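Local atomic coordinates of aminotransferase (Neisseria meningitidis Z2491, PDB entry 3JTX), a protein that probably transfers amino groups between amino acids and 2-oxo acids using covalently held pyridoxal 5'-phosphate, as class I and II aminotransferases do. Residues A[100-103]-A[104-108]; A[163-166]-A[167-171]; A[188-191]-A[192-196]; A[269-273]-A[274-278]. All coordinates share one frame; numbering follows the deposited sequence.

Interaction 1 of 4, residues A[100-103]-A[104-108]; sequences SREA and LFSFV
S106 turns its hydroxyl back along helix 100-111 onto the carbonyl of E102, one turn earlier, and OG donates to E102 O at 2.7 Å. The same oxygen accepts the routine helical bond from S106 N at 2.9 Å. The two donors arrive from opposite faces of the carbonyl plane, OG tilted 25° out of it. With OG placed between the backbone N and the carbonyl carbon (chi1 57°), the hydroxyl faces this carbonyl, and serine suits a buried helix side because its small polar group is satisfied there. The E102 carboxylate is folded back by a bend at chi2 (90°), which brings OE1 to 3.7 Å from S106 OG. Its stronger partners lie elsewhere: OE2 pairs with R271 and accepts from L98 N. On another side of the helix, L104 rests its branched end against the carbonyl of S100, with CG 3.4 Å from S100 O and CD1 4.2 Å from S100 OG. L104 and A103 both rest on F240 of strand 237-242, where apolar residues fit the interior. F105 starts with CB 3.5 Å from R101 O, then carries its ring away from this turn to meet Y270 of the second subunit edge-to-face. S100 N and R101 N bind phosphate oxygens of the pyridoxal phosphate carried by the modified lysine at 245, so this is the phosphate-binding helix start. Chemically, the doubly gripped E102 carbonyl ties S106 to the preceding turn, while the paired E102 carboxylate gives the helix a buried charge that is probably well compensated.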
loop_
_atom_site.group_PDB
_atom_site.type_symbol
_atom_site.label_atom_id
_atom_site.label_comp_id
_atom_site.label_asym_id
_atom_site.label_seq_id
_atom_site.Cartn_x
_atom_site.Cartn_y
_atom_site.Cartn_z
ATOM N N SER A 100 -6.827 -3.431 6.163
ATOM C CA SER A 100 -7.774 -2.318 6.223
ATOM C C SER A 100 -7.065 -0.973 6.417
ATOM O O SER A 100 -7.601 0.061 6.011
ATOM C CB SER A 100 -8.841 -2.536 7.312
ATOM O OG SER A 100 -8.284 -2.503 8.615
ATOM N N ARG A 101 -5.876 -0.956 7.030
ATOM C CA ARG A 101 -5.187 0.330 7.264
ATOM C C ARG A 101 -4.997 1.142 5.974
ATOM O O ARG A 101 -5.468 2.282 5.880
ATOM C CB ARG A 101 -3.825 0.118 7.936
ATOM C CG ARG A 101 -3.042 1.426 8.142
ATOM C CD ARG A 101 -1.820 1.236 9.041
ATOM N NE ARG A 101 -2.279 0.887 10.377
ATOM C CZ ARG A 101 -2.009 1.560 11.489
ATOM N NH1 ARG A 101 -1.194 2.618 11.495
ATOM N NH2 ARG A 101 -2.552 1.141 12.625
ATOM N N GLU A 102 -4.319 0.564 4.975
ATOM C CA GLU A 102 -4.073 1.283 3.725
ATOM C C GLU A 102 -5.383 1.684 3.051
ATOM O O GLU A 102 -5.470 2.745 2.434
ATOM C CB GLU A 102 -3.158 0.488 2.766
ATOM C CG GLU A 102 -3.751 -0.800 2.207
ATOM C CD GLU A 102 -4.522 -0.645 0.878
ATOM O OE1 GLU A 102 -4.753 0.487 0.409
ATOM O OE2 GLU A 102 -4.901 -1.685 0.297
ATOM N N ALA A 103 -6.389 0.826 3.178
ATOM C CA ALA A 103 -7.693 1.010 2.560
ATOM C C ALA A 103 -8.429 2.197 3.169
ATOM O O ALA A 103 -8.918 3.052 2.455
ATOM C CB ALA A 103 -8.531 -0.275 2.725
ATOM N N LEU A 104 -8.470 2.256 4.497
ATOM C CA LEU A 104 -9.140 3.347 5.192
ATOM C C LEU A 104 -8.416 4.665 4.901
ATOM O O LEU A 104 -9.055 5.688 4.619
ATOM C CB LEU A 104 -9.143 3.092 6.706
ATOM C CG LEU A 104 -10.050 1.993 7.246
ATOM C CD1 LEU A 104 -9.541 1.474 8.606
ATOM C CD2 LEU A 104 -11.514 2.471 7.344
ATOM N N PHE A 105 -7.085 4.635 4.970
ATOM C CA PHE A 105 -6.285 5.836 4.725
ATOM C C PHE A 105 -6.491 6.379 3.316
ATOM O O PHE A 105 -6.807 7.563 3.124
ATOM C CB PHE A 105 -4.791 5.569 4.965
ATOM C CG PHE A 105 -3.934 6.799 4.764
ATOM C CD1 PHE A 105 -3.709 7.673 5.811
ATOM C CD2 PHE A 105 -3.394 7.096 3.521
ATOM C CE1 PHE A 105 -2.939 8.843 5.632
ATOM C CE2 PHE A 105 -2.609 8.259 3.327
ATOM C CZ PHE A 105 -2.403 9.134 4.390
ATOM N N SER A 106 -6.310 5.518 2.315
ATOM C CA SER A 106 -6.439 5.957 0.932
ATOM C C SER A 106 -7.868 6.387 0.586
ATOM O O SER A 106 -8.056 7.384 -0.119
ATOM C CB SER A 106 -5.940 4.888 -0.044
ATOM O OG SER A 106 -6.621 3.668 0.123
ATOM N N PHE A 107 -8.877 5.681 1.092
ATOM C CA PHE A 107 -10.238 6.090 0.803
ATOM C C PHE A 107 -10.513 7.511 1.309
ATOM O O PHE A 107 -11.062 8.345 0.593
ATOM C CB PHE A 107 -11.294 5.105 1.327
ATOM C CG PHE A 107 -12.665 5.441 0.834
ATOM C CD1 PHE A 107 -12.989 5.254 -0.507
ATOM C CD2 PHE A 107 -13.602 6.029 1.670
ATOM C CE1 PHE A 107 -14.222 5.631 -1.011
ATOM C CE2 PHE A 107 -14.856 6.405 1.171
ATOM C CZ PHE A 107 -15.164 6.210 -0.153
ATOM N N VAL A 108 -10.079 7.793 2.526
ATOM C CA VAL A 108 -10.214 9.133 3.100
ATOM C C VAL A 108 -9.525 10.192 2.226
ATOM O O VAL A 108 -10.115 11.258 1.940
ATOM C CB VAL A 108 -9.686 9.164 4.548
ATOM C CG1 VAL A 108 -9.565 10.612 5.072
ATOM C CG2 VAL A 108 -10.602 8.330 5.429
#

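Interaction 2 of 4, residues A[163-166]-A[167-171]; sequences EEVW and KRTKL
K167, R168 and T169 fold back on the last turn of helix 163-167 as the chain passes into strand 169-175, a parallel strand of the seven-stranded sheet in this fold type I aminotransferase domain. K167 makes the routine bond from its N to E163 O, and its aliphatic CG runs 3.3 Å from that same oxygen; a long lysine can do this and still lead its amino group outward. R168 comes next and grips E164 side-on in a two-bond salt bridge. Its NE donates to E164 OE2 at 2.9 Å and its NH2 to E164 OE1 at 3.1 Å. The NH2 bond lies in the guanidinium plane and uses the syn lone pair of OE1, whereas NE meets OE2 35° out of the carboxylate plane. The bend of E164 at chi2 (-82°) brings its carboxylate round to the arginine, whose NH1 also donates to K120 O and whose NH2 also pairs with E143. T169 then packs beside W166, CG2 4.2 Å from W166 CZ3, while the indole stacks on Y200. Threonine suits the strand start, since its hydroxyl can turn back to the helix end: T169 OG1 donates to V165 O at 2.9 Å, and R168 N reaches that oxygen from the opposite face of its plane.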
loop_
_atom_site.group_PDB
_atom_site.type_symbol
_atom_site.label_atom_id
_atom_site.label_comp_id
_atom_site.label_asym_id
_atom_site.label_seq_id
_atom_site.Cartn_x
_atom_site.Cartn_y
_atom_site.Cartn_z
ATOM N N GLU A 163 -24.994 21.451 13.483
ATOM C CA GLU A 163 -25.507 21.473 12.109
ATOM C C GLU A 163 -24.463 22.046 11.166
ATOM O O GLU A 163 -24.318 21.583 10.043
ATOM C CB GLU A 163 -26.790 22.317 11.987
ATOM C CG GLU A 163 -27.983 21.802 12.783
ATOM C CD GLU A 163 -29.134 22.804 12.847
ATOM O OE1 GLU A 163 -29.582 23.279 11.772
ATOM O OE2 GLU A 163 -29.587 23.123 13.976
ATOM N N GLU A 164 -23.746 23.066 11.633
ATOM C CA GLU A 164 -22.682 23.693 10.857
ATOM C C GLU A 164 -21.616 22.676 10.433
ATOM O O GLU A 164 -21.197 22.639 9.271
ATOM C CB GLU A 164 -22.034 24.826 11.672
ATOM C CG GLU A 164 -21.152 25.779 10.851
ATOM C CD GLU A 164 -19.717 25.260 10.597
ATOM O OE1 GLU A 164 -19.153 24.531 11.450
ATOM O OE2 GLU A 164 -19.148 25.607 9.530
ATOM N N VAL A 165 -21.184 21.845 11.369
ATOM C CA VAL A 165 -20.244 20.773 11.040
ATOM C C VAL A 165 -20.903 19.736 10.131
ATOM O O VAL A 165 -20.319 19.350 9.125
ATOM C CB VAL A 165 -19.719 20.085 12.299
ATOM C CG1 VAL A 165 -18.843 18.869 11.937
ATOM C CG2 VAL A 165 -18.947 21.092 13.159
ATOM N N TRP A 166 -22.109 19.277 10.481
ATOM C CA TRP A 166 -22.783 18.263 9.647
ATOM C C TRP A 166 -22.860 18.693 8.190
ATOM O O TRP A 166 -22.635 17.885 7.299
ATOM C CB TRP A 166 -24.188 17.906 10.151
ATOM C CG TRP A 166 -24.209 16.975 11.304
ATOM C CD1 TRP A 166 -24.731 17.219 12.541
ATOM C CD2 TRP A 166 -23.667 15.644 11.351
ATOM N NE1 TRP A 166 -24.538 16.127 13.356
ATOM C CE2 TRP A 166 -23.896 15.144 12.648
ATOM C CE3 TRP A 166 -23.021 14.827 10.418
ATOM C CZ2 TRP A 166 -23.488 13.867 13.040
ATOM C CZ3 TRP A 166 -22.609 13.562 10.806
ATOM C CH2 TRP A 166 -22.841 13.094 12.108
ATOM N N LYS A 167 -23.155 19.971 7.946
ATOM C CA LYS A 167 -23.280 20.457 6.575
ATOM C C LYS A 167 -21.980 20.353 5.769
ATOM O O LYS A 167 -22.039 20.293 4.546
ATOM C CB LYS A 167 -23.806 21.885 6.555
ATOM C CG LYS A 167 -25.280 21.998 6.926
ATOM C CD LYS A 167 -25.720 23.459 7.017
ATOM C CE LYS A 167 -27.231 23.574 7.193
ATOM N NZ LYS A 167 -27.701 24.987 7.183
ATOM N N ARG A 168 -20.834 20.321 6.460
ATOM C CA ARG A 168 -19.517 20.171 5.840
ATOM C C ARG A 168 -18.957 18.739 5.942
ATOM O O ARG A 168 -17.805 18.518 5.575
ATOM C CB ARG A 168 -18.483 21.085 6.531
ATOM C CG ARG A 168 -18.811 22.542 6.565
ATOM C CD ARG A 168 -17.627 23.388 7.068
ATOM N NE ARG A 168 -17.528 23.401 8.527
ATOM C CZ ARG A 168 -16.520 22.905 9.242
ATOM N NH1 ARG A 168 -15.480 22.323 8.664
ATOM N NH2 ARG A 168 -16.559 22.996 10.562
ATOM N N THR A 169 -19.727 17.794 6.483
ATOM C CA THR A 169 -19.198 16.463 6.774
ATOM C C THR A 169 -19.248 15.562 5.549
ATOM O O THR A 169 -20.316 15.322 4.985
ATOM C CB THR A 169 -19.937 15.807 7.957
ATOM O OG1 THR A 169 -19.673 16.558 9.147
ATOM C CG2 THR A 169 -19.480 14.343 8.168
ATOM N N LYS A 170 -18.089 15.031 5.158
ATOM C CA LYS A 170 -17.975 14.229 3.944
ATOM C C LYS A 170 -17.996 12.738 4.222
ATOM O O LYS A 170 -18.328 11.938 3.344
ATOM C CB LYS A 170 -16.675 14.583 3.196
ATOM C CG LYS A 170 -16.493 16.084 2.895
ATOM C CD LYS A 170 -17.596 16.648 2.004
ATOM C CE LYS A 170 -17.521 18.166 1.915
ATOM N NZ LYS A 170 -18.739 18.758 1.264
ATOM N N LEU A 171 -17.614 12.352 5.436
ATOM C CA LEU A 171 -17.514 10.947 5.791
ATOM C C LEU A 171 -17.685 10.808 7.296
ATOM O O LEU A 171 -17.296 11.690 8.059
ATOM C CB LEU A 171 -16.159 10.376 5.348
ATOM C CG LEU A 171 -15.905 8.881 5.532
ATOM C CD1 LEU A 171 -15.142 8.284 4.359
ATOM C CD2 LEU A 171 -15.171 8.616 6.862
#

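Interaction 3 of 4, residues A[188-191]-A[192-196]; sequences DGWK and EVFDL
One face of the F194 ring has CE3 of W190 over it, 3.7 Å from F194 CZ. The contact lies within helix 187-200, the crossover helix of a beta-alpha-beta unit between strands 169-175 and 203-207. The two planes are 29° apart but slid past each other, the six-membered ring of W190 and the F194 ring having centroids 5.3 Å apart, so they barely overlap. The indole meets F194 through the CE3-CZ3 bond of its six-membered ring. At its root the phenyl ring lies close to the backbone, F194 CD2 being 3.2 Å from W190 O, because CG stands beside the backbone N (chi1 -72°). Large aromatic groups suit this side of the helix, which faces the sheet: both rings pack on I204 of strand 203-207 and on helix 223-229. The other side is charged and exposed, as befits lysine and aspartate one turn apart. K191 extends its chain outward from the helix, then bends at chi4 (65°) to turn its amino group to D195. The resulting salt bridge is weak, K191 NZ to D195 OD2 at 3.3 Å. A water also bridges the pair weakly, accepting from K191 NZ at 3.4 Å and donating to D195 OD1 at 3.3 Å.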
loop_
_atom_site.group_PDB
_atom_site.type_symbol
_atom_site.label_atom_id
_atom_site.label_comp_id
_atom_site.label_asym_id
_atom_site.label_seq_id
_atom_site.Cartn_x
_atom_site.Cartn_y
_atom_site.Cartn_z
ATOM N N ASP A 188 -31.046 0.387 16.061
ATOM C CA ASP A 188 -31.449 1.774 16.375
ATOM C C ASP A 188 -30.318 2.741 16.043
ATOM O O ASP A 188 -30.554 3.812 15.467
ATOM C CB ASP A 188 -31.842 1.917 17.834
ATOM C CG ASP A 188 -32.973 1.018 18.196
ATOM O OD1 ASP A 188 -34.133 1.381 17.901
ATOM O OD2 ASP A 188 -32.677 -0.063 18.757
ATOM N N GLY A 189 -29.102 2.338 16.381
ATOM C CA GLY A 189 -27.913 3.162 16.129
ATOM C C GLY A 189 -27.667 3.303 14.637
ATOM O O GLY A 189 -27.390 4.393 14.152
ATOM N N TRP A 190 -27.772 2.203 13.900
ATOM C CA TRP A 190 -27.652 2.267 12.436
ATOM C C TRP A 190 -28.749 3.133 11.803
ATOM O O TRP A 190 -28.473 3.947 10.917
ATOM C CB TRP A 190 -27.622 0.860 11.808
ATOM C CG TRP A 190 -26.266 0.286 11.830
ATOM C CD1 TRP A 190 -25.836 -0.798 12.535
ATOM C CD2 TRP A 190 -25.121 0.811 11.161
ATOM N NE1 TRP A 190 -24.499 -1.013 12.305
ATOM C CE2 TRP A 190 -24.034 -0.030 11.471
ATOM C CE3 TRP A 190 -24.909 1.909 10.319
ATOM C CZ2 TRP A 190 -22.759 0.194 10.969
ATOM C CZ3 TRP A 190 -23.643 2.113 9.806
ATOM C CH2 TRP A 190 -22.586 1.273 10.147
ATOM N N LYS A 191 -29.987 2.963 12.240
ATOM C CA LYS A 191 -31.062 3.807 11.747
ATOM C C LYS A 191 -30.756 5.292 11.956
ATOM O O LYS A 191 -30.996 6.109 11.073
ATOM C CB LYS A 191 -32.404 3.453 12.397
ATOM C CG LYS A 191 -33.506 4.437 11.975
ATOM C CD LYS A 191 -34.882 4.061 12.434
ATOM C CE LYS A 191 -35.884 5.187 12.099
ATOM N NZ LYS A 191 -36.019 5.350 10.607
ATOM N N GLU A 192 -30.245 5.644 13.127
ATOM C CA GLU A 192 -29.908 7.036 13.405
ATOM C C GLU A 192 -28.877 7.605 12.425
ATOM O O GLU A 192 -29.076 8.701 11.883
ATOM C CB GLU A 192 -29.411 7.197 14.838
ATOM C CG GLU A 192 -29.289 8.646 15.270
ATOM C CD GLU A 192 -29.008 8.830 16.758
ATOM O OE1 GLU A 192 -28.650 7.852 17.455
ATOM O OE2 GLU A 192 -29.122 9.988 17.217
ATOM N N VAL A 193 -27.790 6.869 12.195
ATOM C CA VAL A 193 -26.754 7.380 11.310
ATOM C C VAL A 193 -27.239 7.387 9.853
ATOM O O VAL A 193 -26.895 8.300 9.098
ATOM C CB VAL A 193 -25.387 6.671 11.501
ATOM C CG1 VAL A 193 -25.399 5.236 10.976
ATOM C CG2 VAL A 193 -24.271 7.510 10.845
ATOM N N PHE A 194 -28.073 6.416 9.478
ATOM C CA PHE A 194 -28.658 6.399 8.147
ATOM C C PHE A 194 -29.557 7.629 7.926
ATOM O O PHE A 194 -29.530 8.238 6.855
ATOM C CB PHE A 194 -29.455 5.108 7.894
ATOM C CG PHE A 194 -28.602 3.858 7.714
ATOM C CD1 PHE A 194 -27.338 3.905 7.128
ATOM C CD2 PHE A 194 -29.105 2.616 8.083
ATOM C CE1 PHE A 194 -26.597 2.759 6.957
ATOM C CE2 PHE A 194 -28.356 1.469 7.916
ATOM C CZ PHE A 194 -27.119 1.532 7.356
ATOM N N ASP A 195 -30.358 7.982 8.926
ATOM C CA ASP A 195 -31.209 9.156 8.820
ATOM C C ASP A 195 -30.350 10.429 8.690
ATOM O O ASP A 195 -30.669 11.312 7.890
ATOM C CB ASP A 195 -32.177 9.242 10.001
ATOM C CG ASP A 195 -33.289 8.155 9.954
ATOM O OD1 ASP A 195 -33.591 7.617 8.876
ATOM O OD2 ASP A 195 -33.871 7.837 10.999
ATOM N N LEU A 196 -29.265 10.517 9.457
ATOM C CA LEU A 196 -28.316 11.630 9.309
ATOM C C LEU A 196 -27.697 11.662 7.904
ATOM O O LEU A 196 -27.548 12.730 7.301
ATOM C CB LEU A 196 -27.234 11.583 10.397
ATOM C CG LEU A 196 -27.672 12.078 11.785
ATOM C CD1 LEU A 196 -26.726 11.582 12.835
ATOM C CD2 LEU A 196 -27.783 13.609 11.825
HETATM O O HOH W 1 -33.975 4.448 8.024
#

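Interaction 4 of 4, residues A[269-273]-A[274-278]; sequences LYRTY and HGSAM
S276 OG is approached from two directions, by the imidazole of H274 and by the guanidinium of R271. H274 ND1 and S276 OG are hydrogen-bonded at 2.9 Å, the hydroxyl lying in the plane of the imidazole at its edge; either could be the donor. R271 instead offers its flat face. S276 OG sits over the centre of the guanidinium, 3.1 Å from R271 CZ, where the N-H groups point past it and make no hydrogen bond to it. The arginine chain bends at chi3 (69°), which swings its head group under the serine, and its charge is met by E102. A small hydroxyl can share an in-plane bond with the histidine and still lie against the arginine face. H274 is placed by its own packing as well: Y270 CE2 comes 3.7 Å from H274 CB, and the two rings, with planes 29° apart, are slid aside so that they barely overlap. H274 N donates to Y270 O at 3.0 Å and G275 N to R271 O at 3.0 Å, carrying the helical bonding to the end of helix 261-274. There G275 turns out with a positive phi of 82°, a conformation that glycine adopts easily, and brings S276 back over R271. The region belongs to the dimer interface: H274 meets H274 of the second subunit, and Y273 stacks on Y12 of that subunit. The serine oxygen is probably polarised by the cation's face, and the arginine would tend to disfavour a positive H274, although the nearby E102 carboxylate should work the other way.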
loop_
_atom_site.group_PDB
_atom_site.type_symbol
_atom_site.label_atom_id
_atom_site.label_comp_id
_atom_site.label_asym_id
_atom_site.label_seq_id
_atom_site.Cartn_x
_atom_site.Cartn_y
_atom_site.Cartn_z
ATOM N N LEU A 269 -9.786 3.119 -9.605
ATOM C CA LEU A 269 -8.963 3.924 -10.510
ATOM C C LEU A 269 -7.798 4.558 -9.740
ATOM O O LEU A 269 -6.650 4.512 -10.165
ATOM C CB LEU A 269 -9.801 5.015 -11.194
ATOM C CG LEU A 269 -9.066 5.929 -12.187
ATOM C CD1 LEU A 269 -8.336 5.121 -13.301
ATOM C CD2 LEU A 269 -10.068 6.941 -12.798
ATOM N N TYR A 270 -8.117 5.155 -8.602
ATOM C CA TYR A 270 -7.110 5.742 -7.733
ATOM C C TYR A 270 -6.084 4.699 -7.282
ATOM O O TYR A 270 -4.886 4.994 -7.256
ATOM C CB TYR A 270 -7.792 6.353 -6.503
ATOM C CG TYR A 270 -6.859 6.973 -5.494
ATOM C CD1 TYR A 270 -6.547 8.322 -5.550
ATOM C CD2 TYR A 270 -6.350 6.235 -4.451
ATOM C CE1 TYR A 270 -5.700 8.914 -4.603
ATOM C CE2 TYR A 270 -5.493 6.811 -3.517
ATOM C CZ TYR A 270 -5.185 8.159 -3.599
ATOM O OH TYR A 270 -4.331 8.732 -2.652
ATOM N N ARG A 271 -6.558 3.494 -6.946
ATOM C CA ARG A 271 -5.712 2.442 -6.410
ATOM C C ARG A 271 -4.763 1.873 -7.461
ATOM O O ARG A 271 -3.709 1.341 -7.110
ATOM C CB ARG A 271 -6.540 1.327 -5.759
ATOM C CG ARG A 271 -7.233 1.772 -4.477
ATOM C CD ARG A 271 -8.235 0.752 -3.974
ATOM N NE ARG A 271 -7.543 -0.430 -3.494
ATOM C CZ ARG A 271 -6.875 -0.513 -2.357
ATOM N NH1 ARG A 271 -6.811 0.517 -1.524
ATOM N NH2 ARG A 271 -6.279 -1.643 -2.046
ATOM N N THR A 272 -5.101 2.008 -8.739
ATOM C CA THR A 272 -4.179 1.576 -9.796
ATOM C C THR A 272 -2.917 2.422 -9.774
ATOM O O THR A 272 -1.828 1.909 -10.038
ATOM C CB THR A 272 -4.807 1.531 -11.218
ATOM O OG1 THR A 272 -5.019 2.857 -11.720
ATOM C CG2 THR A 272 -6.107 0.746 -11.188
ATOM N N TYR A 273 -3.039 3.695 -9.392
ATOM C CA TYR A 273 -1.869 4.561 -9.251
ATOM C C TYR A 273 -1.217 4.433 -7.875
ATOM O O TYR A 273 0.019 4.453 -7.766
ATOM C CB TYR A 273 -2.249 6.018 -9.536
ATOM C CG TYR A 273 -2.545 6.270 -10.997
ATOM C CD1 TYR A 273 -1.524 6.565 -11.879
ATOM C CD2 TYR A 273 -3.839 6.181 -11.494
ATOM C CE1 TYR A 273 -1.763 6.783 -13.233
ATOM C CE2 TYR A 273 -4.098 6.394 -12.857
ATOM C CZ TYR A 273 -3.057 6.694 -13.715
ATOM O OH TYR A 273 -3.308 6.918 -15.049
ATOM N N HIS A 274 -2.049 4.285 -6.842
ATOM C CA HIS A 274 -1.622 4.208 -5.433
ATOM C C HIS A 274 -0.820 2.923 -5.153
ATOM O O HIS A 274 -0.044 2.862 -4.184
ATOM C CB HIS A 274 -2.898 4.371 -4.586
ATOM C CG HIS A 274 -2.803 3.955 -3.157
ATOM N ND1 HIS A 274 -3.327 2.759 -2.697
ATOM C CD2 HIS A 274 -2.388 4.635 -2.059
ATOM C CE1 HIS A 274 -3.179 2.699 -1.383
ATOM N NE2 HIS A 274 -2.599 3.817 -0.974
ATOM N N GLY A 275 -0.986 1.918 -6.016
ATOM C CA GLY A 275 -0.093 0.744 -6.050
ATOM C C GLY A 275 -0.423 -0.319 -5.015
ATOM O O GLY A 275 0.481 -0.869 -4.368
ATOM N N SER A 276 -1.719 -0.624 -4.888
ATOM C CA SER A 276 -2.230 -1.500 -3.833
ATOM C C SER A 276 -2.874 -2.799 -4.357
ATOM O O SER A 276 -3.839 -3.298 -3.799
ATOM C CB SER A 276 -3.174 -0.712 -2.918
ATOM O OG SER A 276 -4.077 0.142 -3.639
ATOM N N ALA A 277 -2.288 -3.349 -5.412
ATOM C CA ALA A 277 -2.667 -4.631 -5.982
ATOM C C ALA A 277 -2.079 -5.762 -5.125
ATOM O O ALA A 277 -0.957 -5.646 -4.621
ATOM C CB ALA A 277 -2.141 -4.724 -7.430
HETATM N N MSE A 278 -2.836 -6.839 -4.947
HETATM C CA MSE A 278 -2.442 -7.927 -4.031
HETATM C C MSE A 278 -1.667 -9.056 -4.710
HETATM O O MSE A 278 -2.161 -9.667 -5.657
HETATM C CB MSE A 278 -3.689 -8.516 -3.383
HETATM C CG MSE A 278 -3.409 -9.486 -2.240
HETATM SE SE MSE A 278 -5.025 -10.164 -1.431
HETATM C CE MSE A 278 -5.522 -8.518 -0.478
#

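Overall arrangement
The contacts follow one another along the chain, and all four belong to the aminotransferase fold. Interactions 1 and 4 have centres 12 Å apart and are joined by the salt bridge E102 OE2 to R271 NH2, 2.7 Å; both touch the second subunit, so the helix that binds the cofactor phosphate is linked to the dimer interface. Interactions 2 and 3, with centres 16 Å apart, meet where W166 packs on L196 and belong to consecutive elements, strand 169-175 and helix 187-200. F107 on L171 connects interaction 1 to interaction 2. Interactions 3 and 4 are farthest apart, about 32 Å between centres, so the set spans from a helix packed on the sheet to the subunit boundary.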